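Local atomic coordinates of glutamate ABC superfamily ATP binding cassette transporter, binding protein (Enterococcus faecium DO, PDB entry 5EYF), a protein that probably serves as the solute-binding component of an ABC transporter, capturing glutamate for import into the bacterial cell. Residues D24-G29 with I181-P186; Q39-D44 with D100-A105; T50-G55 with L219-A224; E154-A159 with M171-A176. All coordinates share one frame; numbering follows the deposited sequence.

Contact 1 (D24-G29 with I181-P186); sequences DTRLFG and IADENP
Arg26 reaches across to Asp183 and Glu184, and each acidic residue meets a different side of its guanidinium group. Asp183 OD2 sits at the edge, in the guanidinium plane, 2.8 Å from Arg26 NH1, a close salt bridge with the carboxylate turned 62° from that plane. Glu184 comes over one face instead. Its carboxylate is nearly parallel to the guanidinium, 17° apart and offset toward its rim, and Glu184 OE1 stays 3.8 Å from Arg26 NE, a long salt bridge of charge alone. Leu27 CD2 lies over the opposite face.

The NE hydrogen is used by Gly180 O, just before 181-186. The bend at chi3 (86°) swings the guanidinium so that one face meets Glu184 and the edge meets Asp183. This network belongs to one of two modelled Arg26 conformers.

Behind Arg26, Thr25 O accepts from both Gly29 N (2.9 Å) and Phe28 N (3.0 Å). On the other side, Asn185 ND2 binds Ile181 O at 2.8 Å, tying back the loop. The whole is a surface salt-bridge network joining the turn at Arg26, flanked by classic beta bulges, to segment 181-186, consistent with a link between the lobes of a solute-binding protein closed on its ligand.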
loop_
_atom_site.group_PDB
_atom_site.type_symbol
_atom_site.label_atom_id
_atom_site.label_comp_id
_atom_site.label_asym_id
_atom_site.label_seq_id
_atom_site.Cartn_x
_atom_site.Cartn_y
_atom_site.Cartn_z
ATOM N N ASP B 24 4.861 -14.066 18.310
ATOM C CA ASP B 24 3.729 -13.601 19.094
ATOM C C ASP B 24 2.665 -12.929 18.238
ATOM O O ASP B 24 1.770 -12.269 18.782
ATOM C CB ASP B 24 4.198 -12.630 20.191
ATOM C CG ASP B 24 4.549 -11.237 19.633
ATOM O OD1 ASP B 24 5.032 -11.129 18.463
ATOM O OD2 ASP B 24 4.331 -10.261 20.381
ATOM N N THR B 25 2.734 -13.044 16.921
ATOM C CA THR B 25 1.850 -12.254 16.065
ATOM C C THR B 25 0.933 -13.206 15.303
ATOM O O THR B 25 1.327 -13.756 14.270
ATOM C CB THR B 25 2.680 -11.402 15.104
ATOM O OG1 THR B 25 3.565 -10.552 15.863
ATOM C CG2 THR B 25 1.761 -10.545 14.229
ATOM N N ARG B 26 -0.288 -13.403 15.808
ATOM C CA ARG B 26 -1.215 -14.316 15.142
ATOM C C ARG B 26 -1.469 -13.858 13.712
ATOM O O ARG B 26 -1.648 -12.665 13.458
ATOM C CB ARG B 26 -2.548 -14.410 15.889
ATOM C CG ARG B 26 -3.402 -15.602 15.434
ATOM C CD ARG B 26 -4.754 -15.710 16.158
ATOM N NE ARG B 26 -5.772 -14.893 15.502
ATOM C CZ ARG B 26 -6.563 -15.315 14.518
ATOM N NH1 ARG B 26 -7.437 -14.484 13.970
ATOM N NH2 ARG B 26 -6.482 -16.561 14.078
ATOM N N LEU B 27 -1.501 -14.830 12.798
ATOM C CA LEU B 27 -1.684 -14.696 11.340
ATOM C C LEU B 27 -0.367 -14.472 10.607
ATOM O O LEU B 27 -0.320 -14.639 9.376
ATOM C CB LEU B 27 -2.688 -13.605 10.932
ATOM C CG LEU B 27 -4.069 -13.706 11.596
ATOM C CD1 LEU B 27 -4.994 -12.583 11.098
ATOM C CD2 LEU B 27 -4.647 -15.080 11.307
ATOM N N PHE B 28 0.697 -14.085 11.323
ATOM C CA PHE B 28 1.981 -13.817 10.671
ATOM C C PHE B 28 3.103 -14.707 11.180
ATOM O O PHE B 28 3.754 -15.381 10.377
ATOM C CB PHE B 28 2.363 -12.340 10.806
ATOM C CG PHE B 28 1.516 -11.452 9.970
ATOM C CD1 PHE B 28 1.811 -11.270 8.619
ATOM C CD2 PHE B 28 0.387 -10.858 10.505
ATOM C CE1 PHE B 28 1.005 -10.451 7.827
ATOM C CE2 PHE B 28 -0.420 -10.044 9.721
ATOM C CZ PHE B 28 -0.093 -9.846 8.369
ATOM N N GLY B 29 3.360 -14.717 12.487
ATOM C CA GLY B 29 4.360 -15.589 13.062
ATOM C C GLY B 29 3.986 -15.773 14.501
ATOM O O GLY B 29 4.163 -14.855 15.304
ATOM N N ILE B 181 -5.923 -10.034 16.689
ATOM C CA ILE B 181 -6.384 -9.847 18.058
ATOM C C ILE B 181 -7.906 -9.754 18.133
ATOM O O ILE B 181 -8.517 -10.267 19.070
ATOM C CB ILE B 181 -5.708 -8.599 18.656
ATOM C CG1 ILE B 181 -4.187 -8.738 18.606
ATOM C CG2 ILE B 181 -6.216 -8.358 20.080
ATOM C CD1 ILE B 181 -3.443 -7.428 18.772
ATOM N N ALA B 182 -8.555 -9.095 17.172
ATOM C CA ALA B 182 -10.003 -8.916 17.263
ATOM C C ALA B 182 -10.751 -10.215 16.994
ATOM O O ALA B 182 -11.845 -10.422 17.535
ATOM C CB ALA B 182 -10.479 -7.840 16.290
ATOM N N ASP B 183 -10.198 -11.089 16.151
ATOM C CA ASP B 183 -10.793 -12.413 15.996
ATOM C C ASP B 183 -10.814 -13.157 17.327
ATOM O O ASP B 183 -11.757 -13.900 17.618
ATOM C CB ASP B 183 -10.032 -13.222 14.943
ATOM C CG ASP B 183 -10.256 -12.720 13.517
ATOM O OD1 ASP B 183 -11.249 -11.998 13.258
ATOM O OD2 ASP B 183 -9.437 -13.068 12.638
ATOM N N GLU B 184 -9.789 -12.964 18.159
ATOM C CA GLU B 184 -9.769 -13.632 19.453
ATOM C C GLU B 184 -10.686 -12.975 20.478
ATOM O O GLU B 184 -10.980 -13.595 21.502
ATOM C CB GLU B 184 -8.351 -13.668 20.018
ATOM C CG GLU B 184 -7.335 -14.314 19.121
ATOM C CD GLU B 184 -7.681 -15.746 18.776
ATOM O OE1 GLU B 184 -8.520 -15.960 17.875
ATOM O OE2 GLU B 184 -7.114 -16.658 19.411
ATOM N N ASN B 185 -11.130 -11.740 20.251
ATOM C CA ASN B 185 -11.772 -10.963 21.311
ATOM C C ASN B 185 -12.945 -10.155 20.776
ATOM O O ASN B 185 -12.806 -8.978 20.422
ATOM C CB ASN B 185 -10.751 -10.065 22.006
ATOM C CG ASN B 185 -9.564 -10.855 22.549
ATOM O OD1 ASN B 185 -9.546 -11.259 23.714
ATOM N ND2 ASN B 185 -8.563 -11.061 21.710
ATOM N N PRO B 186 -14.143 -10.744 20.771
ATOM C CA PRO B 186 -15.286 -10.122 20.080
ATOM C C PRO B 186 -15.826 -8.845 20.725
ATOM O O PRO B 186 -16.654 -8.175 20.097
ATOM C CB PRO B 186 -16.345 -11.234 20.091
ATOM C CG PRO B 186 -15.937 -12.146 21.202
ATOM C CD PRO B 186 -14.445 -12.110 21.230
#

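Contact 2 (Q39-D44 with D100-A105); sequences QGFDVD and DVYFDA
The polar link is a single short hydrogen bond: Tyr102 OH donates to Asp42 OD1 at 2.6 Å. The carboxylate oxygen lies at the edge of the tyrosine ring, in its plane, but the hydroxyl meets the carboxylate from above, 45° out of plane. Tyr102 gets there from the crowded chi1 position, its CG between the backbone N and the carbonyl carbon.

Most of the remaining contacts are aromatic. Phe41, the first residue of helix 41-54, turns the CE2 corner of its ring toward both Tyr102 and Phe103. Against Tyr102 it lies rim to rim, the planes only 17° apart, with Phe41 CE2 3.6 Å from Tyr102 CD1 and neither ring over the other's face. With Phe103 it forms an offset edge-to-face pair, the edge of Phe103 turned toward the face of Phe41 and the centroids 5.6 Å apart; Phe41 CE2 is 3.8 Å from Phe103 CD1. The backbone joins in, since Tyr102 O sits in the plane of the Phe41 ring at its edge, 3.9 Å from CZ. Phe28 and Phe236 extend the cluster.

Asp42 is buried, and both its oxygens are used: OD2 accepts from Thr85 N. Thr85 binds glutamate, so the Tyr102 bond fixes a second-shell carboxylate that in turn positions a first-shell residue. The O-H of Tyr102 and the N-H of Thr85, with Lys22 nearby, would probably favour the charged carboxylate.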
loop_
_atom_site.group_PDB
_atom_site.type_symbol
_atom_site.label_atom_id
_atom_site.label_comp_id
_atom_site.label_asym_id
_atom_site.label_seq_id
_atom_site.Cartn_x
_atom_site.Cartn_y
_atom_site.Cartn_z
ATOM N N GLN B 39 3.923 -20.614 13.158
ATOM C CA GLN B 39 2.954 -20.635 12.066
ATOM C C GLN B 39 2.530 -19.220 11.701
ATOM O O GLN B 39 2.548 -18.318 12.540
ATOM C CB GLN B 39 1.706 -21.435 12.452
ATOM C CG GLN B 39 1.980 -22.879 12.820
ATOM C CD GLN B 39 0.720 -23.589 13.232
ATOM O OE1 GLN B 39 -0.050 -23.077 14.042
ATOM N NE2 GLN B 39 0.479 -24.761 12.653
ATOM N N GLY B 40 2.132 -19.037 10.451
ATOM C CA GLY B 40 1.613 -17.753 10.000
ATOM C C GLY B 40 1.970 -17.473 8.555
ATOM O O GLY B 40 2.699 -18.204 7.910
ATOM N N PHE B 41 1.409 -16.374 8.051
ATOM C CA PHE B 41 1.678 -15.936 6.686
ATOM C C PHE B 41 3.166 -15.699 6.455
ATOM O O PHE B 41 3.705 -16.089 5.414
ATOM C CB PHE B 41 0.866 -14.659 6.413
ATOM C CG PHE B 41 1.074 -14.044 5.061
ATOM C CD1 PHE B 41 0.453 -14.591 3.939
ATOM C CD2 PHE B 41 1.828 -12.881 4.910
ATOM C CE1 PHE B 41 0.614 -14.023 2.690
ATOM C CE2 PHE B 41 1.977 -12.292 3.668
ATOM C CZ PHE B 41 1.374 -12.855 2.551
ATOM N N ASP B 42 3.830 -14.964 7.360
ATOM C CA ASP B 42 5.264 -14.716 7.180
ATOM C C ASP B 42 6.042 -16.029 7.151
ATOM O O ASP B 42 6.965 -16.193 6.345
ATOM C CB ASP B 42 5.836 -13.852 8.317
ATOM C CG ASP B 42 5.500 -12.380 8.206
ATOM O OD1 ASP B 42 5.139 -11.887 7.103
ATOM O OD2 ASP B 42 5.641 -11.710 9.277
ATOM N N VAL B 43 5.702 -16.959 8.059
ATOM C CA VAL B 43 6.338 -18.277 8.084
ATOM C C VAL B 43 6.124 -19.005 6.756
ATOM O O VAL B 43 7.055 -19.612 6.201
ATOM C CB VAL B 43 5.801 -19.096 9.271
ATOM C CG1 VAL B 43 6.286 -20.557 9.191
ATOM C CG2 VAL B 43 6.243 -18.463 10.575
ATOM N N ASP B 44 4.896 -18.978 6.235
ATOM C CA ASP B 44 4.630 -19.718 4.993
ATOM C C ASP B 44 5.325 -19.092 3.788
ATOM O O ASP B 44 5.791 -19.804 2.883
ATOM C CB ASP B 44 3.125 -19.818 4.744
ATOM C CG ASP B 44 2.460 -20.880 5.622
ATOM O OD1 ASP B 44 3.173 -21.595 6.375
ATOM O OD2 ASP B 44 1.223 -21.005 5.554
ATOM N N ASP B 100 11.171 -6.770 -2.522
ATOM C CA ASP B 100 9.865 -6.288 -2.963
ATOM C C ASP B 100 8.813 -6.468 -1.864
ATOM O O ASP B 100 8.887 -7.389 -1.027
ATOM C CB ASP B 100 9.427 -7.053 -4.220
ATOM C CG ASP B 100 10.318 -6.777 -5.413
ATOM O OD1 ASP B 100 10.918 -5.694 -5.494
ATOM O OD2 ASP B 100 10.365 -7.630 -6.311
ATOM N N VAL B 101 7.812 -5.591 -1.899
ATOM C CA VAL B 101 6.705 -5.631 -0.941
ATOM C C VAL B 101 5.939 -6.936 -1.096
ATOM O O VAL B 101 5.624 -7.364 -2.209
ATOM C CB VAL B 101 5.789 -4.421 -1.163
ATOM C CG1 VAL B 101 4.468 -4.499 -0.332
ATOM C CG2 VAL B 101 6.533 -3.123 -0.815
ATOM N N TYR B 102 5.635 -7.593 0.027
ATOM C CA TYR B 102 4.842 -8.821 -0.055
ATOM C C TYR B 102 3.510 -8.760 0.715
ATOM O O TYR B 102 2.734 -9.731 0.662
ATOM C CB TYR B 102 5.688 -10.052 0.410
ATOM C CG TYR B 102 5.936 -10.061 1.899
ATOM C CD1 TYR B 102 5.109 -10.806 2.746
ATOM C CD2 TYR B 102 6.954 -9.278 2.478
ATOM C CE1 TYR B 102 5.281 -10.783 4.112
ATOM C CE2 TYR B 102 7.136 -9.259 3.867
ATOM C CZ TYR B 102 6.279 -9.981 4.665
ATOM O OH TYR B 102 6.407 -9.916 6.043
ATOM N N PHE B 103 3.214 -7.662 1.426
ATOM C CA PHE B 103 1.939 -7.484 2.111
ATOM C C PHE B 103 1.709 -5.982 2.268
ATOM O O PHE B 103 2.643 -5.249 2.581
ATOM C CB PHE B 103 1.931 -8.171 3.500
ATOM C CG PHE B 103 0.561 -8.225 4.148
ATOM C CD1 PHE B 103 -0.287 -9.301 3.934
ATOM C CD2 PHE B 103 0.105 -7.167 4.946
ATOM C CE1 PHE B 103 -1.560 -9.344 4.499
ATOM C CE2 PHE B 103 -1.161 -7.219 5.540
ATOM C CZ PHE B 103 -2.000 -8.301 5.310
ATOM N N ASP B 104 0.459 -5.552 2.118
ATOM C CA ASP B 104 0.095 -4.140 2.148
ATOM C C ASP B 104 -0.783 -3.836 3.371
ATOM O O ASP B 104 -2.005 -3.914 3.299
ATOM C CB ASP B 104 -0.629 -3.835 0.824
ATOM C CG ASP B 104 -0.672 -2.378 0.489
ATOM O OD1 ASP B 104 -0.107 -1.586 1.258
ATOM O OD2 ASP B 104 -1.256 -2.040 -0.584
ATOM N N ALA B 105 -0.152 -3.506 4.498
ATOM C CA ALA B 105 -0.883 -3.213 5.729
ATOM C C ALA B 105 -1.084 -1.704 5.888
ATOM O O ALA B 105 -0.707 -0.903 5.030
ATOM C CB ALA B 105 -0.165 -3.831 6.946
#

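Contact 3 (T50-G55 with L219-A224); sequences TKKILG and LEEMHA
Lys52 bends at its second torsion (chi2 -57°) and then runs out extended, which carries its methylenes across the CB of Glu221 and the CG of Met222 on the neighbouring helix. Glu221 stays straight beyond CG (chi2 178°), which brings its carboxylate obliquely across the lysine chain. This is helix-to-helix packing in an alpha/beta lobe: the last turns of helix 41-54 lie against helix 209-225, and within 50-55 and 219-224 the nearest CA pair is that of Lys52 and Glu221, 7.8 Å apart.

The apolar part belongs to the lysine stem. Lys52 CE sits 3.7 Å from CG of Met222, a selenomethionine in this model, and Lys52 CG is 4.0 Å from the same atom. The Met222 side chain packs on Ile45, Ala48 and Ile49, so it is buried against helix 41-54 while Lys52 lies at the margin of the interface.

The charged part is looser. Lys52 NZ and Glu221 OE1 are 4.3 Å apart, too far for a salt bridge; the ammonium group has its direct partner in Asp225 OD2, just past the segment. Glu221 OE2 in turn accepts from Gln217 NE2. Glu221 OE1 touches the lysine through its carbon chain, 3.5 Å from Lys52 CD. A water near Lys52 NZ lies implausibly close to the carboxylate, so that bridge is doubtful. A second water is better placed, donating to Glu221 OE1 at 2.7 Å and, more distantly, to the backbone oxygen Lys52 O at 3.3 Å.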
loop_
_atom_site.group_PDB
_atom_site.type_symbol
_atom_site.label_atom_id
_atom_site.label_comp_id
_atom_site.label_asym_id
_atom_site.label_seq_id
_atom_site.Cartn_x
_atom_site.Cartn_y
_atom_site.Cartn_z
ATOM N N THR B 50 12.253 -20.264 0.453
ATOM C CA THR B 50 13.361 -21.184 0.621
ATOM C C THR B 50 13.311 -22.310 -0.403
ATOM O O THR B 50 14.348 -22.704 -0.960
ATOM C CB THR B 50 13.340 -21.747 2.036
ATOM O OG1 THR B 50 13.375 -20.653 2.961
ATOM C CG2 THR B 50 14.610 -22.581 2.257
ATOM N N LYS B 51 12.116 -22.817 -0.701
ATOM C CA LYS B 51 12.041 -23.876 -1.710
ATOM C C LYS B 51 12.362 -23.355 -3.114
ATOM O O LYS B 51 12.932 -24.094 -3.937
ATOM C CB LYS B 51 10.658 -24.536 -1.679
ATOM C CG LYS B 51 10.344 -25.285 -0.375
ATOM C CD LYS B 51 11.377 -26.375 -0.069
ATOM C CE LYS B 51 10.871 -27.315 1.038
ATOM N NZ LYS B 51 11.918 -28.254 1.566
ATOM N N LYS B 52 11.997 -22.110 -3.423
ATOM C CA LYS B 52 12.396 -21.538 -4.708
ATOM C C LYS B 52 13.911 -21.375 -4.795
ATOM O O LYS B 52 14.514 -21.649 -5.841
ATOM C CB LYS B 52 11.713 -20.179 -4.929
ATOM C CG LYS B 52 10.188 -20.215 -5.062
ATOM C CD LYS B 52 9.722 -21.127 -6.181
ATOM C CE LYS B 52 8.260 -20.858 -6.497
ATOM N NZ LYS B 52 7.783 -21.926 -7.440
ATOM N N ILE B 53 14.549 -20.900 -3.721
ATOM C CA ILE B 53 15.970 -20.589 -3.799
ATOM C C ILE B 53 16.795 -21.865 -3.813
ATOM O O ILE B 53 17.692 -22.043 -4.653
ATOM C CB ILE B 53 16.382 -19.664 -2.634
ATOM C CG1 ILE B 53 15.626 -18.344 -2.727
ATOM C CG2 ILE B 53 17.927 -19.465 -2.584
ATOM C CD1 ILE B 53 15.991 -17.356 -1.603
ATOM N N LEU B 54 16.510 -22.767 -2.876
ATOM C CA LEU B 54 17.323 -23.950 -2.660
ATOM C C LEU B 54 16.779 -25.185 -3.348
ATOM O O LEU B 54 17.497 -26.188 -3.442
ATOM C CB LEU B 54 17.430 -24.233 -1.160
ATOM C CG LEU B 54 18.042 -23.119 -0.313
ATOM C CD1 LEU B 54 18.160 -23.564 1.154
ATOM C CD2 LEU B 54 19.415 -22.694 -0.880
ATOM N N GLY B 55 15.543 -25.155 -3.803
ATOM C CA GLY B 55 14.945 -26.337 -4.382
ATOM C C GLY B 55 14.205 -27.166 -3.356
ATOM O O GLY B 55 14.077 -26.810 -2.177
ATOM N N LEU B 219 10.142 -14.511 -4.978
ATOM C CA LEU B 219 8.837 -13.857 -4.907
ATOM C C LEU B 219 8.224 -13.708 -6.287
ATOM O O LEU B 219 7.033 -13.973 -6.469
ATOM C CB LEU B 219 8.944 -12.474 -4.241
ATOM C CG LEU B 219 9.166 -12.501 -2.728
ATOM C CD1 LEU B 219 9.589 -11.108 -2.254
ATOM C CD2 LEU B 219 7.885 -12.967 -2.050
ATOM N N GLU B 220 9.020 -13.268 -7.268
ATOM C CA GLU B 220 8.529 -13.177 -8.645
ATOM C C GLU B 220 7.924 -14.499 -9.102
ATOM O O GLU B 220 6.819 -14.539 -9.647
ATOM C CB GLU B 220 9.665 -12.760 -9.584
ATOM C CG GLU B 220 9.224 -12.511 -11.024
ATOM C CD GLU B 220 10.352 -11.989 -11.913
ATOM O OE1 GLU B 220 11.523 -11.984 -11.469
ATOM O OE2 GLU B 220 10.070 -11.579 -13.060
ATOM N N GLU B 221 8.645 -15.594 -8.879
ATOM C CA GLU B 221 8.176 -16.905 -9.309
ATOM C C GLU B 221 6.888 -17.294 -8.590
ATOM O O GLU B 221 5.991 -17.897 -9.196
ATOM C CB GLU B 221 9.274 -17.931 -9.048
ATOM C CG GLU B 221 10.466 -17.856 -10.020
ATOM C CD GLU B 221 11.564 -18.869 -9.690
ATOM O OE1 GLU B 221 11.246 -19.948 -9.127
ATOM O OE2 GLU B 221 12.749 -18.583 -9.992
HETATM N N MSE B 222 6.763 -16.923 -7.311
HETATM C CA MSE B 222 5.599 -17.283 -6.521
HETATM C C MSE B 222 4.365 -16.489 -6.946
HETATM O O MSE B 222 3.240 -16.989 -6.915
HETATM C CB MSE B 222 5.879 -17.037 -5.036
HETATM C CG MSE B 222 6.927 -18.023 -4.453
HETATM SE SE MSE B 222 7.726 -17.388 -2.806
HETATM C CE MSE B 222 6.118 -17.060 -1.728
ATOM N N HIS B 223 4.585 -15.228 -7.318
ATOM C CA HIS B 223 3.499 -14.460 -7.919
ATOM C C HIS B 223 3.124 -14.995 -9.288
ATOM O O HIS B 223 1.944 -14.968 -9.661
ATOM C CB HIS B 223 3.893 -13.001 -8.035
ATOM C CG HIS B 223 3.861 -12.275 -6.744
ATOM N ND1 HIS B 223 2.682 -11.894 -6.135
ATOM C CD2 HIS B 223 4.862 -11.821 -5.956
ATOM C CE1 HIS B 223 2.963 -11.245 -5.021
ATOM N NE2 HIS B 223 4.277 -11.188 -4.888
ATOM N N ALA B 224 4.101 -15.501 -10.044
ATOM C CA ALA B 224 3.773 -15.948 -11.385
ATOM C C ALA B 224 3.012 -17.262 -11.358
ATOM O O ALA B 224 2.176 -17.501 -12.233
ATOM C CB ALA B 224 5.039 -16.060 -12.229
HETATM O O HOH W 1 9.383 -21.347 -9.877
HETATM O O HOH W 2 12.808 -22.024 -8.587
#

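Contact 4 (E154-A159 with M171-A176); sequences ENYAEA and MTTDNA. With GLU (glutamic acid), chain E.
The glutamate pocket is walled here by Tyr156, the first residue of helix 156-164, and by Asp174 at the N-cap of helix 175-182. Asp174 makes no capping bond with its carboxylate. Instead Asp174 OD2 accepts from the amino nitrogen N of the ligand at 2.6 Å, and Tyr200 OH holds the same oxygen. Tyr156 reaches the ligand side chain with its hydroxyl: Tyr156 OH is 3.6 Å from the ligand CG and 3.7 Å from the ligand CD, contacts of packing.

Thr173, just before Asp174, packs against the tyrosine and crosses it at about a right angle, with Thr173 OG1 3.7 Å from Tyr156 CE1. OG1 points that way because it is anti to the backbone N (chi1 180°).

The fold here is a beta-alpha-beta crossover. Helix 156-164 connects strand 149-153 to strand 170-172, and both strands run parallel to strand 128-132. Met171, a selenomethionine in this model, spans the interface between strand 170-172 and helix 156-164. Extended throughout, it reaches straight across, and Met171 CE rests 3.8 Å from Ala159 CB and 4.1 Å from Tyr156 CD1. Tyr156 O is also close to that methyl. Ile181 packs on Met171 as well.

At the start of the helix, Asn155 OD1 caps Glu158 N at 2.8 Å, nearly along its C=O axis, while Glu158 OE1 accepts from Glu154 N at 3.0 Å.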
loop_
_atom_site.group_PDB
_atom_site.type_symbol
_atom_site.label_atom_id
_atom_site.label_comp_id
_atom_site.label_asym_id
_atom_site.label_seq_id
_atom_site.Cartn_x
_atom_site.Cartn_y
_atom_site.Cartn_z
ATOM N N GLU B 154 5.352 -3.535 26.529
ATOM C CA GLU B 154 6.462 -4.331 26.026
ATOM C C GLU B 154 6.100 -5.190 24.824
ATOM O O GLU B 154 7.003 -5.562 24.066
ATOM C CB GLU B 154 7.016 -5.226 27.135
ATOM C CG GLU B 154 7.548 -4.463 28.335
ATOM C CD GLU B 154 8.727 -3.574 27.995
ATOM O OE1 GLU B 154 9.361 -3.783 26.934
ATOM O OE2 GLU B 154 9.024 -2.662 28.796
ATOM N N ASN B 155 4.827 -5.526 24.637
ATOM C CA ASN B 155 4.439 -6.403 23.536
ATOM C C ASN B 155 2.936 -6.267 23.296
ATOM O O ASN B 155 2.220 -5.608 24.053
ATOM C CB ASN B 155 4.852 -7.872 23.809
ATOM C CG ASN B 155 4.333 -8.408 25.153
ATOM O OD1 ASN B 155 3.153 -8.303 25.458
ATOM N ND2 ASN B 155 5.228 -9.000 25.951
ATOM N N TYR B 156 2.461 -6.939 22.244
ATOM C CA TYR B 156 1.052 -6.824 21.891
ATOM C C TYR B 156 0.164 -7.380 22.987
ATOM O O TYR B 156 -0.892 -6.815 23.277
ATOM C CB TYR B 156 0.745 -7.553 20.586
ATOM C CG TYR B 156 1.542 -7.123 19.399
ATOM C CD1 TYR B 156 1.571 -5.799 18.985
ATOM C CD2 TYR B 156 2.267 -8.052 18.672
ATOM C CE1 TYR B 156 2.311 -5.420 17.868
ATOM C CE2 TYR B 156 3.003 -7.680 17.556
ATOM C CZ TYR B 156 3.043 -6.358 17.185
ATOM O OH TYR B 156 3.776 -5.985 16.059
ATOM N N ALA B 157 0.558 -8.507 23.586
ATOM C CA ALA B 157 -0.258 -9.105 24.635
ATOM C C ALA B 157 -0.469 -8.127 25.777
ATOM O O ALA B 157 -1.592 -7.966 26.273
ATOM C CB ALA B 157 0.396 -10.393 25.140
ATOM N N GLU B 158 0.606 -7.450 26.198
ATOM C CA GLU B 158 0.516 -6.475 27.285
ATOM C C GLU B 158 -0.332 -5.283 26.868
ATOM O O GLU B 158 -1.138 -4.765 27.656
ATOM C CB GLU B 158 1.916 -5.997 27.657
ATOM C CG GLU B 158 2.430 -6.391 28.991
ATOM C CD GLU B 158 3.123 -5.224 29.672
ATOM O OE1 GLU B 158 3.994 -4.588 29.033
ATOM O OE2 GLU B 158 2.766 -4.920 30.830
ATOM N N ALA B 159 -0.146 -4.823 25.624
ATOM C CA ALA B 159 -0.942 -3.720 25.112
ATOM C C ALA B 159 -2.415 -4.080 25.091
ATOM O O ALA B 159 -3.270 -3.258 25.433
ATOM C CB ALA B 159 -0.458 -3.352 23.700
HETATM N N MSE B 171 -6.009 0.828 21.199
HETATM C CA MSE B 171 -4.736 0.193 20.903
HETATM C C MSE B 171 -4.425 0.417 19.432
HETATM O O MSE B 171 -5.330 0.381 18.607
HETATM C CB MSE B 171 -4.774 -1.302 21.241
HETATM C CG MSE B 171 -3.568 -2.065 20.751
HETATM SE SE MSE B 171 -3.726 -3.904 21.334
HETATM C CE MSE B 171 -2.062 -4.526 20.450
ATOM N N THR B 172 -3.153 0.629 19.114
ATOM C CA THR B 172 -2.756 0.840 17.727
ATOM C C THR B 172 -1.576 -0.036 17.329
ATOM O O THR B 172 -0.649 -0.263 18.117
ATOM C CB THR B 172 -2.454 2.336 17.481
ATOM O OG1 THR B 172 -2.351 2.552 16.069
ATOM C CG2 THR B 172 -1.172 2.806 18.151
ATOM N N THR B 173 -1.667 -0.574 16.107
ATOM C CA THR B 173 -0.579 -1.224 15.385
ATOM C C THR B 173 -1.185 -1.527 14.021
ATOM O O THR B 173 -2.201 -0.913 13.663
ATOM C CB THR B 173 -0.012 -2.474 16.104
ATOM O OG1 THR B 173 1.047 -3.052 15.316
ATOM C CG2 THR B 173 -1.069 -3.555 16.341
ATOM N N ASP B 174 -0.573 -2.403 13.239
ATOM C CA ASP B 174 -1.046 -2.591 11.878
ATOM C C ASP B 174 -2.417 -3.253 11.890
ATOM O O ASP B 174 -2.691 -4.130 12.713
ATOM C CB ASP B 174 -0.082 -3.464 11.081
ATOM C CG ASP B 174 1.304 -2.848 10.895
ATOM O OD1 ASP B 174 1.461 -1.624 11.124
ATOM O OD2 ASP B 174 2.253 -3.625 10.527
ATOM N N ASN B 175 -3.263 -2.865 10.935
ATOM C CA ASN B 175 -4.603 -3.432 10.852
ATOM C C ASN B 175 -4.602 -4.958 10.846
ATOM O O ASN B 175 -5.384 -5.579 11.578
ATOM C CB ASN B 175 -5.340 -2.895 9.622
ATOM C CG ASN B 175 -4.611 -3.131 8.289
ATOM O OD1 ASN B 175 -3.433 -3.519 8.189
ATOM N ND2 ASN B 175 -5.349 -2.877 7.245
ATOM N N ALA B 176 -3.708 -5.580 10.068
ATOM C CA ALA B 176 -3.705 -7.041 9.953
ATOM C C ALA B 176 -3.333 -7.701 11.269
ATOM O O ALA B 176 -3.770 -8.827 11.543
ATOM C CB ALA B 176 -2.733 -7.511 8.871
HETATM N N GLU E . 4.760 -2.955 10.515
HETATM C CA GLU E . 5.101 -2.017 11.596
HETATM C C GLU E . 6.611 -1.873 11.718
HETATM O O GLU E . 7.376 -2.522 10.992
HETATM C CB GLU E . 4.489 -2.450 12.942
HETATM C CG GLU E . 4.670 -3.929 13.287
HETATM C CD GLU E . 6.088 -4.314 13.699
HETATM O OE1 GLU E . 6.447 -5.475 13.481
HETATM O OE2 GLU E . 6.818 -3.502 14.314
HETATM O OXT GLU E . 7.109 -1.081 12.542
#

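How the contacts relate
Contacts 2 and 4 are buried, contact 1 is on the surface and contact 3 is partly buried. Chemistry follows place: the two buried ones rely on rings, an embedded methionine, one carboxylate that binds the glutamate and one in its second shell, whereas contact 1 is almost pure charge and contact 3 combines a lysine stem with a water link between Glu221 and the Lys52 backbone. Contacts 1 and 4 share helix 175-182 and touch through Thr25 and Tyr156. Contact 2 joins contact 1 through Leu27 O and Phe41 N, and contact 4 through Phe103 and Ala176. Helix 41-54 runs from contact 2 to contact 3, whose centre is about 31 Å from that of contact 4, across the chain's centre.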